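Local coordinates for protein probable chitinase (Chromobacterium violaceum, PDB 5JH8) that probably binds and hydrolyses chitin, as a member of glycosyl hydrolase family 18 with a TIM-barrel fold, at residues G118-F123 with G160-A165; I175-E180 with D194-D199; A210-G215 with Y289-T294; R249-T254 with T270-N275. All coordinates share one frame; numbering follows the deposited sequence. Where two conformers were deposited one is given.

Contact 1 (G118-F123 with G160-A165); sequences GDRNNF and GYDLRA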
# COMPACT_ATOMS: atom_id res chain seq x y z
N GLY A 118 6.71 -15.91 14.03
CA GLY A 118 7.11 -15.94 15.42
C GLY A 118 7.24 -14.58 16.07
O GLY A 118 7.39 -14.50 17.29
N ASP A 119 7.21 -13.52 15.28
CA ASP A 119 7.33 -12.15 15.77
C ASP A 119 5.99 -11.45 15.92
O ASP A 119 5.98 -10.24 16.14
CB ASP A 119 8.25 -11.35 14.86
CG ASP A 119 9.71 -11.66 15.10
OD1 ASP A 119 10.09 -11.76 16.29
OD2 ASP A 119 10.46 -11.82 14.12
N ARG A 120 4.88 -12.18 15.87
CA ARG A 120 3.56 -11.57 15.97
C ARG A 120 3.46 -10.63 17.17
O ARG A 120 3.14 -9.45 17.05
CB ARG A 120 2.48 -12.64 16.05
CG ARG A 120 1.06 -12.11 16.24
CD ARG A 120 0.11 -13.26 16.44
NE ARG A 120 -1.29 -12.92 16.62
CZ ARG A 120 -2.18 -12.80 15.64
NH1 ARG A 120 -1.80 -12.95 14.38
NH2 ARG A 120 -3.45 -12.54 15.90
N ASN A 121 3.75 -11.16 18.36
CA ASN A 121 3.59 -10.36 19.57
C ASN A 121 4.71 -9.32 19.72
O ASN A 121 4.47 -8.23 20.24
CB ASN A 121 3.50 -11.24 20.80
CG ASN A 121 2.22 -12.06 20.84
OD1 ASN A 121 1.25 -11.78 20.13
ND2 ASN A 121 2.22 -13.10 21.68
N ASN A 122 5.92 -9.64 19.26
CA ASN A 122 7.01 -8.65 19.29
C ASN A 122 6.65 -7.45 18.45
O ASN A 122 6.85 -6.30 18.86
CB ASN A 122 8.29 -9.28 18.75
CG ASN A 122 8.87 -10.33 19.67
OD1 ASN A 122 8.70 -10.27 20.89
ND2 ASN A 122 9.59 -11.29 19.09
N PHE A 123 6.14 -7.68 17.24
CA PHE A 123 5.79 -6.59 16.34
C PHE A 123 4.63 -5.77 16.90
O PHE A 123 4.66 -4.53 16.86
CB PHE A 123 5.49 -7.15 14.95
CG PHE A 123 5.23 -6.09 13.92
CD1 PHE A 123 6.16 -5.09 13.66
CD2 PHE A 123 4.04 -6.07 13.22
CE1 PHE A 123 5.89 -4.10 12.72
CE2 PHE A 123 3.77 -5.08 12.26
CZ PHE A 123 4.70 -4.10 12.02
N GLY A 160 2.16 -13.02 11.54
CA GLY A 160 2.89 -11.97 12.24
C GLY A 160 2.09 -10.69 12.45
O GLY A 160 2.54 -9.83 13.21
N TYR A 161 0.94 -10.55 11.79
CA TYR A 161 0.14 -9.33 11.81
C TYR A 161 -1.15 -9.56 12.61
O TYR A 161 -2.08 -10.22 12.14
CB TYR A 161 -0.16 -8.85 10.40
CG TYR A 161 1.10 -8.61 9.61
CD1 TYR A 161 1.75 -7.38 9.69
CD2 TYR A 161 1.66 -9.60 8.84
CE1 TYR A 161 2.91 -7.14 8.99
CE2 TYR A 161 2.83 -9.38 8.14
CZ TYR A 161 3.46 -8.15 8.21
OH TYR A 161 4.63 -7.97 7.50
N ASP A 162 -1.18 -9.05 13.83
CA ASP A 162 -2.34 -9.14 14.73
C ASP A 162 -3.09 -7.83 14.55
O ASP A 162 -2.75 -6.81 15.16
CB ASP A 162 -1.83 -9.31 16.15
CG ASP A 162 -2.93 -9.39 17.19
OD1 ASP A 162 -4.10 -9.02 16.92
OD2 ASP A 162 -2.61 -9.85 18.31
N LEU A 163 -4.09 -7.82 13.67
CA LEU A 163 -4.75 -6.56 13.33
C LEU A 163 -5.40 -5.92 14.55
O LEU A 163 -5.39 -4.70 14.70
CB LEU A 163 -5.81 -6.75 12.24
CG LEU A 163 -5.32 -6.59 10.80
CD1 LEU A 163 -4.30 -7.62 10.41
CD2 LEU A 163 -6.49 -6.63 9.85
N ARG A 164 -6.02 -6.73 15.41
CA ARG A 164 -6.63 -6.17 16.61
C ARG A 164 -5.62 -5.37 17.43
O ARG A 164 -5.89 -4.22 17.82
CB ARG A 164 -7.26 -7.28 17.45
CG ARG A 164 -8.20 -6.79 18.54
CD ARG A 164 -8.91 -7.95 19.26
NE ARG A 164 -9.98 -8.56 18.47
CZ ARG A 164 -11.24 -8.13 18.45
NH1 ARG A 164 -11.61 -7.09 19.19
NH2 ARG A 164 -12.13 -8.75 17.69
N ALA A 165 -4.44 -5.94 17.66
CA ALA A 165 -3.42 -5.25 18.46
C ALA A 165 -2.86 -4.05 17.71
O ALA A 165 -2.69 -2.96 18.28
CB ALA A 165 -2.30 -6.22 18.85
O HOH W 1 1.26 -7.92 14.85
O HOH W 2 -3.03 -12.91 11.59
O HOH W 3 -0.07 -9.55 19.10
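R120 lies across D162 at the start of two helices in this family 18 TIM barrel. Helix 120-135 and helix 163-169 both begin here. The guanidinium of R120 is stacked on the D162 side chain, with guanidinium and carboxylate planes 22° apart. D162 CB sits over the centre of one guanidinium face, 3.5 Å above its plane. The charges meet loosely: R120 NH2 to D162 OD2 is a long salt bridge of 3.7 Å. D162 OD2 sits off the plane of the guanidinium, away from the direction of its N-H bonds, so only the charges attract. The extended R120 chain carries the guanidinium over D162, crossing that side chain at about a right angle. R120 NH1 donates to Y159 O, and Y159 also makes a cation-pi contact with R120. Deeper in, F123 CE2 touches Y161 CE1 at 4.0 Å, an oblique meeting of two rings. Y161 OH bonds F112 O. F112 lies between D111 and E113, which line the histidine pocket and fit the family 18 DxE motif, so Y161 probably ties this contact to the catalytic region.

One water donates hydrogen bonds to R120 O and G160 O and accepts one from D162 N. Another joins N121 OD1 to D162 OD2. D162 is the N-cap of its helix: OD1 accepts from A165 N. R120 CA points its hydrogen at G160 O, 3.4 Å away.

Contact 2 (I175-E180 with D194-D199); sequences IMSYDE and DWMEDD. With 6KY ((2S)-2-(dimethylamino)-4-(methylselanyl)butanoic acid), chain E; HIS (histidine), chain F.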
# COMPACT_ATOMS: atom_id res chain seq x y z
N ILE A 175 -4.33 -1.12 4.71
CA ILE A 175 -4.54 -2.51 4.31
C ILE A 175 -4.18 -2.64 2.84
O ILE A 175 -4.84 -2.06 1.97
CB ILE A 175 -5.99 -2.95 4.56
CG1 ILE A 175 -6.27 -2.95 6.07
CG2 ILE A 175 -6.22 -4.33 3.93
CD1 ILE A 175 -7.61 -3.50 6.44
N MSE A 176 -3.14 -3.42 2.57
CA MSE A 176 -2.59 -3.53 1.22
C MSE A 176 -3.45 -4.49 0.41
O MSE A 176 -3.02 -5.63 0.08
CB MSE A 176 -1.14 -4.00 1.29
CG MSE A 176 -0.26 -3.00 2.00
SE MSE A 176 1.53 -3.65 2.37
CE MSE A 176 1.90 -4.44 0.64
N SER A 177 -4.68 -4.06 0.12
CA SER A 177 -5.65 -4.88 -0.60
C SER A 177 -5.38 -4.85 -2.11
O SER A 177 -6.22 -4.46 -2.92
CB SER A 177 -7.07 -4.46 -0.27
OG SER A 177 -7.30 -3.08 -0.43
N TYR A 178 -4.17 -5.32 -2.43
CA TYR A 178 -3.70 -5.52 -3.79
C TYR A 178 -2.66 -6.64 -3.72
O TYR A 178 -2.28 -7.10 -2.65
CB TYR A 178 -3.20 -4.21 -4.45
CG TYR A 178 -2.47 -3.25 -3.53
CD1 TYR A 178 -1.19 -3.51 -3.09
CD2 TYR A 178 -3.07 -2.06 -3.13
CE1 TYR A 178 -0.52 -2.62 -2.25
CE2 TYR A 178 -2.41 -1.17 -2.32
CZ TYR A 178 -1.14 -1.45 -1.89
OH TYR A 178 -0.54 -0.51 -1.09
N ASP A 179 -2.23 -7.10 -4.89
CA ASP A 179 -1.36 -8.28 -4.97
C ASP A 179 -2.06 -9.56 -4.49
O ASP A 179 -1.41 -10.48 -4.00
CB ASP A 179 -0.00 -8.04 -4.32
CG ASP A 179 0.78 -6.97 -5.03
OD1 ASP A 179 0.52 -6.71 -6.22
OD2 ASP A 179 1.65 -6.38 -4.36
N GLU A 180 -3.38 -9.62 -4.68
CA GLU A 180 -4.09 -10.88 -4.47
C GLU A 180 -3.51 -11.97 -5.35
O GLU A 180 -3.44 -13.14 -4.96
CB GLU A 180 -5.56 -10.65 -4.81
CG GLU A 180 -6.45 -11.83 -4.58
CD GLU A 180 -7.85 -11.64 -5.12
OE1 GLU A 180 -8.20 -10.54 -5.60
OE2 GLU A 180 -8.61 -12.65 -5.08
N ASP A 194 -14.34 -9.03 -4.19
CA ASP A 194 -14.85 -10.05 -3.28
C ASP A 194 -13.82 -10.34 -2.19
O ASP A 194 -14.14 -10.36 -0.99
CB ASP A 194 -15.29 -11.30 -4.05
CG ASP A 194 -14.22 -11.90 -4.96
OD1 ASP A 194 -13.20 -11.27 -5.27
OD2 ASP A 194 -14.44 -13.05 -5.39
N TRP A 195 -12.57 -10.55 -2.59
CA TRP A 195 -11.45 -10.72 -1.67
C TRP A 195 -11.26 -9.49 -0.80
O TRP A 195 -11.07 -9.60 0.42
CB TRP A 195 -10.22 -11.02 -2.53
CG TRP A 195 -8.90 -11.03 -1.87
CD1 TRP A 195 -8.36 -12.07 -1.16
CD2 TRP A 195 -7.89 -10.01 -1.92
NE1 TRP A 195 -7.09 -11.76 -0.76
CE2 TRP A 195 -6.78 -10.49 -1.20
CE3 TRP A 195 -7.81 -8.74 -2.51
CZ2 TRP A 195 -5.60 -9.74 -1.04
CZ3 TRP A 195 -6.65 -8.01 -2.36
CH2 TRP A 195 -5.56 -8.51 -1.63
N MSE A 196 -11.30 -8.29 -1.40
CA MSE A 196 -11.15 -7.05 -0.67
C MSE A 196 -12.23 -6.92 0.40
O MSE A 196 -11.93 -6.53 1.51
CB MSE A 196 -11.20 -5.85 -1.63
CG MSE A 196 -11.02 -4.52 -0.92
SE MSE A 196 -11.04 -3.02 -2.17
CE MSE A 196 -9.51 -3.50 -3.27
N GLU A 197 -13.48 -7.22 0.04
CA GLU A 197 -14.57 -7.12 1.01
C GLU A 197 -14.40 -8.13 2.13
O GLU A 197 -14.66 -7.82 3.30
CB GLU A 197 -15.91 -7.27 0.31
CG GLU A 197 -16.26 -6.03 -0.51
CD GLU A 197 -17.46 -6.20 -1.40
OE1 GLU A 197 -18.32 -7.06 -1.09
OE2 GLU A 197 -17.55 -5.47 -2.41
N ASP A 198 -13.97 -9.36 1.80
CA ASP A 198 -13.67 -10.31 2.86
C ASP A 198 -12.59 -9.77 3.78
O ASP A 198 -12.66 -9.91 5.00
CB ASP A 198 -13.22 -11.65 2.29
CG ASP A 198 -14.33 -12.43 1.61
OD1 ASP A 198 -15.52 -12.14 1.82
OD2 ASP A 198 -14.00 -13.39 0.88
N ASP A 199 -11.55 -9.17 3.19
CA ASP A 199 -10.46 -8.64 3.99
C ASP A 199 -10.93 -7.48 4.87
O ASP A 199 -10.52 -7.38 6.04
CB ASP A 199 -9.34 -8.13 3.08
CG ASP A 199 -8.74 -9.17 2.16
OD1 ASP A 199 -8.78 -10.38 2.45
OD2 ASP A 199 -8.15 -8.71 1.14
N 6KY E . 3.06 -4.43 -5.14
CA 6KY E . 4.30 -4.87 -4.42
C 6KY E . 5.12 -3.65 -4.05
O 6KY E . 5.66 -2.97 -4.92
CB 6KY E . 5.16 -5.87 -5.23
CG 6KY E . 4.41 -7.19 -5.48
SE 6KY E . 5.48 -8.56 -6.38
CE 6KY E . 5.42 -7.77 -8.16
CN1 6KY E . 3.29 -3.96 -6.52
CN2 6KY E . 2.31 -3.38 -4.41
N HIS F . 5.19 -3.35 -2.75
CA HIS F . 5.93 -2.20 -2.26
C HIS F . 7.43 -2.42 -2.46
O HIS F . 7.90 -3.56 -2.57
CB HIS F . 5.61 -1.92 -0.79
CG HIS F . 4.23 -1.40 -0.56
ND1 HIS F . 3.86 -0.78 0.61
CD2 HIS F . 3.12 -1.44 -1.33
CE1 HIS F . 2.59 -0.42 0.54
NE2 HIS F . 2.11 -0.83 -0.63
OXT HIS F . 8.19 -1.46 -2.53
O HOH W 4 -10.85 -12.11 -6.45
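E180 lies flat on the indole of W195, and this stack is the tight part of the contact. E180 CB is 3.5 Å from the centroid of the six-membered ring, almost exactly on the ring normal, a CH-pi contact. E180 CG follows over the middle of the indole, and the carboxylate lies 8° from the ring plane. The E180 chain is extended beyond CG, and the two side chains run past each other in opposite directions. The other indole face is covered by D199 OD2, 3.2 Å above the plane. The far edge of the ring abuts the 175-180 backbone, with W195 CZ3 3.4 Å from S177 C. M196, a selenomethionine, adds its methyl CE at 3.4 Å from S177 O.

The looser, wetter side is at exposed D194. A water donates to both D194 OD1 and E180 OE2, and so stands between two acids that probably repel each other. E180 OE1 is held by G192 N.

On the other side of the 175-180 backbone is the ligand pocket. Y178 OH shares a hydrogen bond with NE2 of the bound histidine, and D179 OD2 accepts from N of the modified selenomethionine ligand at 2.5 Å. The contact belongs to a beta-alpha-beta unit: strand 172-176 leads to helix 193-206, whose M196 touches K282 and L285 of helix 276-289 and N214 of strand 212-222.

Contact 3 (A210-G215 with Y289-T294); sequences AKILNG and YGLGGT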
# COMPACT_ATOMS: atom_id res chain seq x y z
N ALA A 210 -12.90 3.52 11.21
CA ALA A 210 -12.31 4.82 10.92
C ALA A 210 -10.80 4.79 10.95
O ALA A 210 -10.16 5.72 10.46
CB ALA A 210 -12.83 5.86 11.91
N LYS A 211 -10.19 3.73 11.49
CA LYS A 211 -8.75 3.57 11.49
C LYS A 211 -8.25 2.68 10.36
O LYS A 211 -7.08 2.33 10.34
CB LYS A 211 -8.29 2.98 12.82
CG LYS A 211 -8.55 3.83 14.02
CD LYS A 211 -7.96 3.13 15.23
CE LYS A 211 -7.27 4.08 16.14
NZ LYS A 211 -6.57 3.37 17.21
N ILE A 212 -9.12 2.26 9.45
CA ILE A 212 -8.74 1.42 8.33
C ILE A 212 -8.73 2.24 7.05
O ILE A 212 -9.66 3.00 6.78
CB ILE A 212 -9.71 0.23 8.21
CG1 ILE A 212 -9.65 -0.67 9.44
CG2 ILE A 212 -9.48 -0.54 6.91
CD1 ILE A 212 -8.34 -1.34 9.69
N LEU A 213 -7.66 2.07 6.27
CA LEU A 213 -7.61 2.50 4.88
C LEU A 213 -7.60 1.25 4.02
O LEU A 213 -6.82 0.33 4.29
CB LEU A 213 -6.34 3.31 4.58
CG LEU A 213 -5.99 4.43 5.54
CD1 LEU A 213 -4.62 4.94 5.20
CD2 LEU A 213 -7.02 5.55 5.48
N ASN A 214 -8.45 1.18 2.98
CA ASN A 214 -8.24 0.15 1.98
C ASN A 214 -7.14 0.59 1.02
O ASN A 214 -6.59 1.69 1.13
CB ASN A 214 -9.54 -0.29 1.31
CG ASN A 214 -10.13 0.74 0.39
OD1 ASN A 214 -9.91 1.93 0.55
ND2 ASN A 214 -10.92 0.28 -0.59
N GLY A 215 -6.82 -0.30 0.10
CA GLY A 215 -5.76 -0.06 -0.87
C GLY A 215 -6.25 -0.35 -2.27
O GLY A 215 -6.91 -1.37 -2.52
N TYR A 289 -18.23 0.93 4.32
CA TYR A 289 -17.73 0.38 5.58
C TYR A 289 -17.49 1.43 6.67
O TYR A 289 -17.23 1.04 7.81
CB TYR A 289 -16.41 -0.36 5.37
CG TYR A 289 -16.51 -1.73 4.74
CD1 TYR A 289 -16.58 -1.88 3.37
CD2 TYR A 289 -16.50 -2.87 5.53
CE1 TYR A 289 -16.64 -3.13 2.79
CE2 TYR A 289 -16.57 -4.12 4.96
CZ TYR A 289 -16.64 -4.25 3.59
OH TYR A 289 -16.70 -5.48 3.00
N GLY A 290 -17.56 2.71 6.35
CA GLY A 290 -17.12 3.71 7.31
C GLY A 290 -15.62 3.73 7.51
O GLY A 290 -15.15 3.98 8.63
N LEU A 291 -14.85 3.44 6.47
CA LEU A 291 -13.41 3.43 6.59
C LEU A 291 -12.88 4.84 6.85
O LEU A 291 -13.53 5.85 6.54
CB LEU A 291 -12.75 2.90 5.32
CG LEU A 291 -13.19 1.51 4.85
CD1 LEU A 291 -12.36 1.09 3.65
CD2 LEU A 291 -13.09 0.47 5.96
N GLY A 292 -11.66 4.90 7.37
CA GLY A 292 -10.96 6.16 7.50
C GLY A 292 -10.56 6.78 6.18
O GLY A 292 -10.25 7.98 6.15
N GLY A 293 -10.52 5.99 5.12
CA GLY A 293 -10.13 6.49 3.83
C GLY A 293 -9.55 5.38 2.98
O GLY A 293 -9.80 4.20 3.23
N THR A 294 -8.83 5.81 1.95
CA THR A 294 -8.25 4.89 0.99
C THR A 294 -6.79 5.25 0.77
O THR A 294 -6.33 6.32 1.14
CB THR A 294 -9.05 4.89 -0.32
OG1 THR A 294 -8.68 3.79 -1.14
CG2 THR A 294 -8.90 6.20 -1.11
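N214 and T294 meet where strands 212-222 and 293-297 run parallel as neighbours in the TIM barrel. N214 CB rests against L291 CD1 at 3.9 Å. The chi1 torsion of 71° places CG between T294 OG1, 3.7 Å away, and L291 CD1, at 4.0 Å. OD1 accepts a hydrogen bond from T294 OG1 at 2.8 Å. That donor stands above the carbonyl plane, 42° out of it. The other tip atom, ND2, donates to K282 O in helix 276-289, so both ends of the amide are used.

The backbone bonds are weak. G292 N donates to I212 O, and N214 N to G293 O, both with bent geometry. L213 CA adds a C-H contact to G293 O. L291 completes the apolar side: its CD2 lies 3.9 Å from I212 CG2.

Two glycines fit their own backbone angles. G290 has positive phi just after helix 276-289. At G293 the preceding carbonyl would crowd a CB, which would also sit tight on L213 CD2. G292 instead answers to the other segment: a CB there would clash with A210 O, and the CA itself comes within 3.1 Å of that oxygen.

Contact 4 (R249-T254 with T270-N275); sequences RYDAGT and TVWTEN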
# COMPACT_ATOMS: atom_id res chain seq x y z
N ARG A 249 -12.74 -8.03 -20.89
CA ARG A 249 -13.93 -8.54 -20.21
C ARG A 249 -13.95 -7.98 -18.80
O ARG A 249 -12.96 -8.09 -18.06
CB ARG A 249 -13.90 -10.07 -20.13
CG ARG A 249 -15.07 -10.72 -19.34
CD ARG A 249 -15.06 -12.27 -19.35
NE ARG A 249 -14.03 -12.85 -18.48
CZ ARG A 249 -14.17 -13.04 -17.16
NH1 ARG A 249 -15.30 -12.70 -16.55
NH2 ARG A 249 -13.18 -13.57 -16.46
N TYR A 250 -15.07 -7.37 -18.42
CA TYR A 250 -15.25 -6.94 -17.04
C TYR A 250 -15.81 -8.09 -16.23
O TYR A 250 -16.91 -8.58 -16.52
CB TYR A 250 -16.17 -5.73 -16.96
CG TYR A 250 -16.11 -5.04 -15.61
CD1 TYR A 250 -15.03 -4.24 -15.27
CD2 TYR A 250 -17.15 -5.16 -14.70
CE1 TYR A 250 -14.99 -3.58 -14.06
CE2 TYR A 250 -17.10 -4.51 -13.47
CZ TYR A 250 -16.02 -3.72 -13.15
OH TYR A 250 -15.96 -3.03 -11.95
N ASP A 251 -15.07 -8.52 -15.24
CA ASP A 251 -15.50 -9.58 -14.33
C ASP A 251 -16.29 -8.92 -13.20
O ASP A 251 -15.72 -8.31 -12.29
CB ASP A 251 -14.31 -10.36 -13.80
CG ASP A 251 -14.74 -11.61 -13.06
OD1 ASP A 251 -15.30 -12.53 -13.71
OD2 ASP A 251 -14.56 -11.68 -11.83
N ALA A 252 -17.61 -9.02 -13.27
CA ALA A 252 -18.44 -8.31 -12.31
C ALA A 252 -18.30 -8.86 -10.90
O ALA A 252 -18.38 -8.09 -9.94
CB ALA A 252 -19.90 -8.36 -12.76
N GLY A 253 -18.08 -10.17 -10.76
CA GLY A 253 -17.97 -10.78 -9.45
C GLY A 253 -16.77 -10.31 -8.66
O GLY A 253 -16.78 -10.39 -7.42
N THR A 254 -15.73 -9.83 -9.33
CA THR A 254 -14.54 -9.34 -8.67
C THR A 254 -14.24 -7.88 -9.00
O THR A 254 -13.19 -7.37 -8.59
CB THR A 254 -13.30 -10.19 -9.03
OG1 THR A 254 -12.96 -9.97 -10.41
CG2 THR A 254 -13.54 -11.66 -8.77
N THR A 270 -2.17 -13.20 -20.32
CA THR A 270 -3.38 -12.89 -19.57
C THR A 270 -3.08 -11.67 -18.72
O THR A 270 -2.10 -11.66 -17.97
CB THR A 270 -3.74 -14.04 -18.63
OG1 THR A 270 -3.93 -15.24 -19.38
CG2 THR A 270 -5.02 -13.80 -17.92
N VAL A 271 -3.91 -10.64 -18.84
CA VAL A 271 -3.80 -9.44 -18.03
C VAL A 271 -4.99 -9.36 -17.10
O VAL A 271 -6.12 -9.62 -17.51
CB VAL A 271 -3.76 -8.18 -18.93
CG1 VAL A 271 -3.79 -6.89 -18.09
CG2 VAL A 271 -2.55 -8.21 -19.84
N TRP A 272 -4.73 -9.00 -15.85
CA TRP A 272 -5.77 -8.59 -14.91
C TRP A 272 -5.41 -7.20 -14.39
O TRP A 272 -4.28 -6.99 -13.94
CB TRP A 272 -5.89 -9.56 -13.74
CG TRP A 272 -6.59 -10.83 -14.08
CD1 TRP A 272 -6.02 -11.98 -14.53
CD2 TRP A 272 -8.00 -11.08 -13.99
NE1 TRP A 272 -6.98 -12.95 -14.71
CE2 TRP A 272 -8.20 -12.42 -14.39
CE3 TRP A 272 -9.10 -10.32 -13.61
CZ2 TRP A 272 -9.48 -13.00 -14.44
CZ3 TRP A 272 -10.34 -10.89 -13.65
CH2 TRP A 272 -10.53 -12.22 -14.05
N THR A 273 -6.36 -6.27 -14.45
CA THR A 273 -6.11 -4.91 -14.02
C THR A 273 -7.44 -4.26 -13.64
O THR A 273 -8.46 -4.93 -13.45
CB THR A 273 -5.32 -4.14 -15.09
OG1 THR A 273 -4.87 -2.91 -14.51
CG2 THR A 273 -6.13 -3.91 -16.34
N GLU A 274 -7.39 -2.94 -13.50
CA GLU A 274 -8.51 -2.10 -13.09
C GLU A 274 -9.01 -1.28 -14.27
O GLU A 274 -8.31 -1.10 -15.28
CB GLU A 274 -8.09 -1.10 -11.99
CG GLU A 274 -7.41 -1.71 -10.76
CD GLU A 274 -8.28 -2.71 -10.03
OE1 GLU A 274 -9.51 -2.45 -9.91
OE2 GLU A 274 -7.74 -3.75 -9.59
N ASN A 275 -10.24 -0.78 -14.13
CA ASN A 275 -10.71 0.30 -14.99
C ASN A 275 -11.39 1.36 -14.13
O ASN A 275 -11.33 1.30 -12.90
CB ASN A 275 -11.60 -0.22 -16.14
CG ASN A 275 -12.95 -0.73 -15.67
OD1 ASN A 275 -13.26 -0.71 -14.49
ND2 ASN A 275 -13.74 -1.22 -16.61
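Y250 meets N275, and R249 and D251 meet W272, on the surface of the protein. The segments do not pair directly: strand 256-262 lies between strands 249-251 and 268-273 and is antiparallel to both. These strands, inserted between barrel strands 212-222 and 293-297, are consistent with the small insertion domain of many family 18 chitinases.

The first kind is flat-group contact. The N275 amide lies beside the Y250 ring, with the two planes only 18° apart and the side chains crossing at about a right angle. N275 OD1 is 3.4 Å from Y250 CE1, and N275 ND2 is 3.5 Å from Y250 CD1. N275 is the N-cap of helix 276-289, and its side chain caps a backbone N just beyond the segment. Y250 has two further partners: R277 makes a cation-pi contact with it, and H255 ND1 bonds its OH.

The indole contacts are looser. D251 CB meets W272 CZ3 at the ring edge, 4.0 Å away. R249 NH2 approaches W272 CH2 at 3.8 Å, with the guanidinium plane 86° from the ring plane. W272 also touches P189, S256 and T258.

Polar bonds hold D251 within 249-254. R249 NH1 hydrogen-bonds the anti lone pair of D251 OD1 at 2.8 Å, as part of a salt bridge. The R249 chain bends at chi3 (74°), which turns NE off the straight line of the chain. T254 OG1 donates to D251 OD2 at 2.7 Å.

None of these polar bonds joins the two segments. Each is held by its own partners, and van der Waals contact with W272 and N275 joins them.

Contacts 2 and 3 are the most closely joined, with centres 13 Å apart. Strands 172-176 and 212-222 are neighbours, and S177 OG to G215 O (2.7 Å) and I175 N to L213 O (2.9 Å) are probable hydrogen bonds between them. Contact 2 alone holds pocket residues. The bound histidine is also hydrogen-bonded to D111 of the probable DxE motif, next to F112, which Y161 of contact 1 reaches. The side chains of L213 and Y161 are each about 10 Å from that histidine. Contact 4 touches contact 2 through D194 OD1 and T254 CG2, 3.5 Å apart; the W272 side chain is about 13 Å from the modified selenomethionine ligand. Contacts 1 and 4 are farthest apart, about 33 Å between centres.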